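Local coordinates for protein endoglucanase (Clostridium thermocellum, PDB 2C4X) that probably degrades cellulose within the cellulosome, this piece holding its C-terminal PKD domain and the CBM44 module, a beta-sandwich that binds beta-glucan chains including xyloglucan, at residues Ile159-Pro162 with Gly163-Met166; Pro187-Pro190 with Asp191-Val195. The protein carries 1 engineered substitution. All coordinates share one frame; numbering follows the deposited sequence.

Contact 1 of 2, residues Ile159-Pro162 with Gly163-Met166; sequences IVVP and GTTM
Val161 to Thr164 form a type II beta turn, closed by a bond from Thr164 N to Val161 O at 3.3 Å with a modest N-H...O angle of 141°. Pro162 and Gly163 take the two corners. Gly163 has a positive phi of 101°, the conformation glycine commonly takes at the third position of a type II turn. The Thr164 hydroxyl adds a second bond: OG1 donates to the same Val161 O at a short 2.5 Å. Its chi1 of -55° sets OG1 beside the Thr164 backbone N, and both donors can then grip one acceptor. Val161 CG2 rests 3.4 Å from Thr164 OG1, with the two side chains at about a right angle. A water accepts from Val161 N at 2.9 Å and gives a weak bond to Thr164 OG1. The turn ends the loop that follows strand 148-155 and leads into strand 165-172 of the CBM44 beta-sandwich. Val160 CB lies 3.9 Å from Thr164 CB, its side chain slanting across that of the threonine. Val160 also meets the selenomethionine Met166 tip to tip, CG2 to CE at 4.1 Å. Both are buried and also touch Ile185 of strand 178-187 and Trp252.

Contact 2 of 2, residues Pro187-Pro190 with Asp191-Val195; sequences PHTP and DWSEV
A type I beta turn from Thr189 to Trp192, with an Asx turn at Asp191, shapes this loop. Trp192 N donates to Thr189 O at 2.8 Å, from above the carbonyl plane. His188 ND1 reaches the same Thr189 O at 2.8 Å from the opposite face. This bond helps fix the rotation of the imidazole. The His188 ring then lies flat over the six-membered ring of Trp192, with centroids 3.6 Å apart and planes 11° from parallel. His188 chi1 of 56° puts CG between its own backbone N and carbonyl carbon, which brings the ring above the indole. The loop joins the neighbouring antiparallel strands 178-187 and 198-203 of one sandwich sheet, as the end of a beta hairpin. At its base His188 and Val195 form a single beta bridge, and Thr189 N donates to Glu194 O at 3.0 Å, in the carbonyl plane. Asp191 OD1 takes three bonds. Thr189 OG1 meets Asp191 OD1 at 3.1 Å, nearly along the carboxylate C-O bond. Ser193 OG donates to the syn lone pair of Asp191 OD1 at 2.7 Å, and Ser193 N reaches that oxygen from above the carboxylate plane. Trp192 and Val195 also touch Met186 of strand 178-187, and His188 packs on Pro228.

How the contacts relate
Contacts 1 and 2 are both turns of the CBM44 sandwich, with centres about 17 Å apart and nearest atoms about 7 Å apart. They do not touch, but Val160 of contact 1 and Pro187 of contact 2 both pack on Leu219. Contact 1 enters strand 165-172 of one sheet, and its buried side chains reach strand 178-187 of the other. Contact 2 starts at the end of strand 178-187 and lies farther from the centre of the chain. Contact 1 pairs a polar turn with apolar packing inside the sandwich. Contact 2 is mostly exposed and relies on an aromatic stack and a carboxylate. Both lie away from the calcium sites.

Contact 1 of 2, residues Ile159-Pro162 with Gly163-Met166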
ATOM      1  N   ILE A 159     -15.011 -10.104  -7.057  1.00 45.66           N
ATOM      2  CA  ILE A 159     -13.992  -9.732  -6.079  1.00 45.15           C
ATOM      3  C   ILE A 159     -13.901  -8.206  -5.941  1.00 44.83           C
ATOM      4  O   ILE A 159     -13.959  -7.678  -4.833  1.00 44.64           O
ATOM      5  CB  ILE A 159     -12.616 -10.375  -6.407  1.00 45.25           C
ATOM      6  CG1 ILE A 159     -12.773 -11.895  -6.578  1.00 44.95           C
ATOM      7  CG2 ILE A 159     -11.580 -10.034  -5.326  1.00 45.18           C
ATOM      8  CD1 ILE A 159     -11.554 -12.612  -7.142  1.00 45.18           C
ATOM      9  N   VAL A 160     -13.768  -7.508  -7.066  1.00 44.42           N
ATOM     10  CA  VAL A 160     -13.696  -6.040  -7.078  1.00 44.23           C
ATOM     11  C   VAL A 160     -14.652  -5.441  -8.107  1.00 44.12           C
ATOM     12  O   VAL A 160     -14.974  -6.080  -9.109  1.00 44.03           O
ATOM     13  CB  VAL A 160     -12.248  -5.520  -7.328  1.00 44.14           C
ATOM     14  CG1 VAL A 160     -11.327  -5.953  -6.207  1.00 44.58           C
ATOM     15  CG2 VAL A 160     -11.699  -6.011  -8.658  1.00 43.50           C
ATOM     16  N   VAL A 161     -15.124  -4.223  -7.851  1.00 44.06           N
ATOM     17  CA  VAL A 161     -15.906  -3.510  -8.853  1.00 43.93           C
ATOM     18  C   VAL A 161     -14.957  -2.964  -9.928  1.00 43.76           C
ATOM     19  O   VAL A 161     -13.811  -2.626  -9.621  1.00 43.85           O
ATOM     20  CB  VAL A 161     -16.812  -2.381  -8.250  1.00 44.08           C
ATOM     21  CG1 VAL A 161     -17.763  -2.954  -7.194  1.00 44.00           C
ATOM     22  CG2 VAL A 161     -15.987  -1.232  -7.684  1.00 44.00           C
ATOM     23  N   PRO A 162     -15.417  -2.908 -11.194  1.00 43.60           N
ATOM     24  CA  PRO A 162     -14.620  -2.300 -12.262  1.00 43.33           C
ATOM     25  C   PRO A 162     -14.122  -0.894 -11.905  1.00 43.26           C
ATOM     26  O   PRO A 162     -14.867  -0.091 -11.335  1.00 42.92           O
ATOM     27  CB  PRO A 162     -15.603  -2.243 -13.431  1.00 43.45           C
ATOM     28  CG  PRO A 162     -16.526  -3.383 -13.185  1.00 43.59           C
ATOM     29  CD  PRO A 162     -16.701  -3.432 -11.700  1.00 43.58           C
ATOM     30  N   GLY A 163     -12.863  -0.614 -12.233  1.00 43.19           N
ATOM     31  CA  GLY A 163     -12.240   0.672 -11.917  1.00 43.14           C
ATOM     32  C   GLY A 163     -11.322   0.627 -10.704  1.00 43.17           C
ATOM     33  O   GLY A 163     -10.588   1.581 -10.448  1.00 42.93           O
ATOM     34  N   THR A 164     -11.360  -0.482  -9.965  1.00 43.09           N
ATOM     35  CA  THR A 164     -10.623  -0.624  -8.697  1.00 43.12           C
ATOM     36  C   THR A 164      -9.131  -0.884  -8.904  1.00 43.28           C
ATOM     37  O   THR A 164      -8.745  -1.730  -9.712  1.00 43.34           O
ATOM     38  CB  THR A 164     -11.205  -1.785  -7.848  1.00 43.41           C
ATOM     39  OG1 THR A 164     -12.609  -1.587  -7.655  1.00 43.14           O
ATOM     40  CG2 THR A 164     -10.504  -1.911  -6.479  1.00 42.34           C
ATOM     41  N   THR A 165      -8.297  -0.161  -8.163  1.00 43.29           N
ATOM     42  CA  THR A 165      -6.872  -0.442  -8.150  1.00 43.74           C
ATOM     43  C   THR A 165      -6.544  -1.314  -6.939  1.00 44.13           C
ATOM     44  O   THR A 165      -6.796  -0.928  -5.797  1.00 43.72           O
ATOM     45  CB  THR A 165      -6.029   0.847  -8.147  1.00 43.91           C
ATOM     46  OG1 THR A 165      -6.334   1.615  -9.317  1.00 44.46           O
ATOM     47  CG2 THR A 165      -4.535   0.533  -8.130  1.00 43.94           C
HETATM   48  N   MSE A 166      -6.003  -2.497  -7.212  1.00 44.25           N
HETATM   49  CA  MSE A 166      -5.545  -3.417  -6.177  1.00 45.59           C
HETATM   50  C   MSE A 166      -4.047  -3.249  -5.964  1.00 43.93           C
HETATM   51  O   MSE A 166      -3.305  -3.039  -6.925  1.00 43.16           O
HETATM   52  CB  MSE A 166      -5.816  -4.863  -6.601  1.00 45.18           C
HETATM   53  CG  MSE A 166      -7.278  -5.269  -6.652  1.00 46.88           C
HETATM   54 SE   MSE A 166      -7.566  -6.635  -8.043  1.00 52.02          SE
HETATM   55  CE  MSE A 166      -7.749  -5.381  -9.550  1.00 46.14           C
TER
HETATM   56  O   HOH W   1     -14.415  -3.239  -5.184  1.00 49.46           O

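Contact 2 of 2, residues Pro187-Pro190 with Asp191-Val195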
ATOM      1  N   PRO A 187     -11.624 -11.384 -15.313  1.00 37.34           N
ATOM      2  CA  PRO A 187     -13.072 -11.543 -15.476  1.00 36.78           C
ATOM      3  C   PRO A 187     -13.390 -12.467 -16.648  1.00 36.28           C
ATOM      4  O   PRO A 187     -12.656 -12.497 -17.646  1.00 36.40           O
ATOM      5  CB  PRO A 187     -13.566 -10.124 -15.778  1.00 36.52           C
ATOM      6  CG  PRO A 187     -12.438  -9.220 -15.413  1.00 36.97           C
ATOM      7  CD  PRO A 187     -11.192 -10.000 -15.579  1.00 36.99           C
ATOM      8  N   HIS A 188     -14.468 -13.228 -16.513  1.00 35.27           N
ATOM      9  CA  HIS A 188     -14.894 -14.161 -17.544  1.00 34.71           C
ATOM     10  C   HIS A 188     -16.398 -14.338 -17.406  1.00 35.19           C
ATOM     11  O   HIS A 188     -16.946 -14.127 -16.315  1.00 34.93           O
ATOM     12  CB  HIS A 188     -14.172 -15.517 -17.387  1.00 35.00           C
ATOM     13  CG  HIS A 188     -14.350 -16.148 -16.032  1.00 34.68           C
ATOM     14  ND1 HIS A 188     -15.345 -17.062 -15.764  1.00 36.42           N
ATOM     15  CD2 HIS A 188     -13.674 -15.980 -14.871  1.00 34.93           C
ATOM     16  CE1 HIS A 188     -15.277 -17.428 -14.495  1.00 35.94           C
ATOM     17  NE2 HIS A 188     -14.274 -16.781 -13.929  1.00 35.53           N
ATOM     18  N   THR A 189     -17.066 -14.693 -18.504  1.00 34.59           N
ATOM     19  CA  THR A 189     -18.444 -15.134 -18.441  1.00 35.06           C
ATOM     20  C   THR A 189     -18.493 -16.442 -17.622  1.00 35.34           C
ATOM     21  O   THR A 189     -17.514 -17.202 -17.601  1.00 35.09           O
ATOM     22  CB  THR A 189     -19.039 -15.387 -19.852  1.00 34.49           C
ATOM     23  OG1 THR A 189     -18.181 -16.284 -20.575  1.00 35.53           O
ATOM     24  CG2 THR A 189     -19.196 -14.079 -20.636  1.00 34.52           C
ATOM     25  N   PRO A 190     -19.626 -16.705 -16.939  1.00 35.99           N
ATOM     26  CA  PRO A 190     -19.761 -17.944 -16.161  1.00 36.38           C
ATOM     27  C   PRO A 190     -19.339 -19.218 -16.897  1.00 36.84           C
ATOM     28  O   PRO A 190     -18.754 -20.093 -16.278  1.00 36.78           O
ATOM     29  CB  PRO A 190     -21.253 -17.983 -15.826  1.00 36.20           C
ATOM     30  CG  PRO A 190     -21.634 -16.538 -15.746  1.00 36.17           C
ATOM     31  CD  PRO A 190     -20.825 -15.853 -16.816  1.00 35.75           C
ATOM     32  N   ASP A 191     -19.614 -19.306 -18.201  1.00 37.44           N
ATOM     33  CA  ASP A 191     -19.244 -20.488 -18.975  1.00 38.22           C
ATOM     34  C   ASP A 191     -17.848 -20.442 -19.641  1.00 38.70           C
ATOM     35  O   ASP A 191     -17.498 -21.345 -20.408  1.00 38.85           O
ATOM     36  CB  ASP A 191     -20.350 -20.849 -19.985  1.00 37.91           C
ATOM     37  CG  ASP A 191     -20.387 -19.923 -21.199  1.00 39.54           C
ATOM     38  OD1 ASP A 191     -19.699 -18.874 -21.216  1.00 39.75           O
ATOM     39  OD2 ASP A 191     -21.122 -20.256 -22.152  1.00 41.25           O
ATOM     40  N   TRP A 192     -17.059 -19.411 -19.322  1.00 39.29           N
ATOM     41  CA  TRP A 192     -15.708 -19.179 -19.889  1.00 39.92           C
ATOM     42  C   TRP A 192     -15.624 -18.956 -21.416  1.00 40.45           C
ATOM     43  O   TRP A 192     -14.545 -19.024 -22.001  1.00 41.71           O
ATOM     44  CB  TRP A 192     -14.708 -20.263 -19.447  1.00 40.33           C
ATOM     45  CG  TRP A 192     -14.432 -20.286 -17.961  1.00 39.59           C
ATOM     46  CD1 TRP A 192     -15.177 -20.907 -17.001  1.00 40.94           C
ATOM     47  CD2 TRP A 192     -13.311 -19.698 -17.278  1.00 40.89           C
ATOM     48  NE1 TRP A 192     -14.609 -20.722 -15.759  1.00 39.65           N
ATOM     49  CE2 TRP A 192     -13.460 -19.989 -15.900  1.00 39.10           C
ATOM     50  CE3 TRP A 192     -12.199 -18.950 -17.695  1.00 41.12           C
ATOM     51  CZ2 TRP A 192     -12.545 -19.554 -14.935  1.00 40.27           C
ATOM     52  CZ3 TRP A 192     -11.286 -18.511 -16.729  1.00 40.35           C
ATOM     53  CH2 TRP A 192     -11.468 -18.819 -15.363  1.00 41.24           C
ATOM     54  N   SER A 193     -16.750 -18.665 -22.054  1.00 39.95           N
ATOM     55  CA  SER A 193     -16.773 -18.364 -23.483  1.00 39.66           C
ATOM     56  C   SER A 193     -16.043 -17.045 -23.824  1.00 39.49           C
ATOM     57  O   SER A 193     -15.553 -16.864 -24.940  1.00 38.68           O
ATOM     58  CB  SER A 193     -18.217 -18.300 -23.967  1.00 39.39           C
ATOM     59  OG  SER A 193     -18.905 -17.286 -23.255  1.00 39.80           O
ATOM     60  N   GLU A 194     -15.982 -16.131 -22.856  1.00 39.11           N
ATOM     61  CA  GLU A 194     -15.259 -14.876 -23.017  1.00 38.71           C
ATOM     62  C   GLU A 194     -14.427 -14.626 -21.786  1.00 38.03           C
ATOM     63  O   GLU A 194     -14.929 -14.706 -20.665  1.00 37.70           O
ATOM     64  CB  GLU A 194     -16.215 -13.698 -23.228  1.00 39.43           C
ATOM     65  CG  GLU A 194     -17.055 -13.816 -24.487  1.00 41.61           C
ATOM     66  CD  GLU A 194     -18.113 -12.757 -24.577  1.00 45.77           C
ATOM     67  OE1 GLU A 194     -17.764 -11.556 -24.659  1.00 49.27           O
ATOM     68  OE2 GLU A 194     -19.303 -13.128 -24.577  1.00 48.48           O
ATOM     69  N   VAL A 195     -13.156 -14.297 -22.005  1.00 37.03           N
ATOM     70  CA  VAL A 195     -12.213 -14.098 -20.930  1.00 36.02           C
ATOM     71  C   VAL A 195     -11.473 -12.770 -21.152  1.00 36.28           C
ATOM     72  O   VAL A 195     -11.069 -12.456 -22.279  1.00 35.58           O
ATOM     73  CB  VAL A 195     -11.225 -15.283 -20.886  1.00 36.51           C
ATOM     74  CG1 VAL A 195     -10.187 -15.101 -19.807  1.00 34.69           C
ATOM     75  CG2 VAL A 195     -11.978 -16.608 -20.718  1.00 35.12           C
TER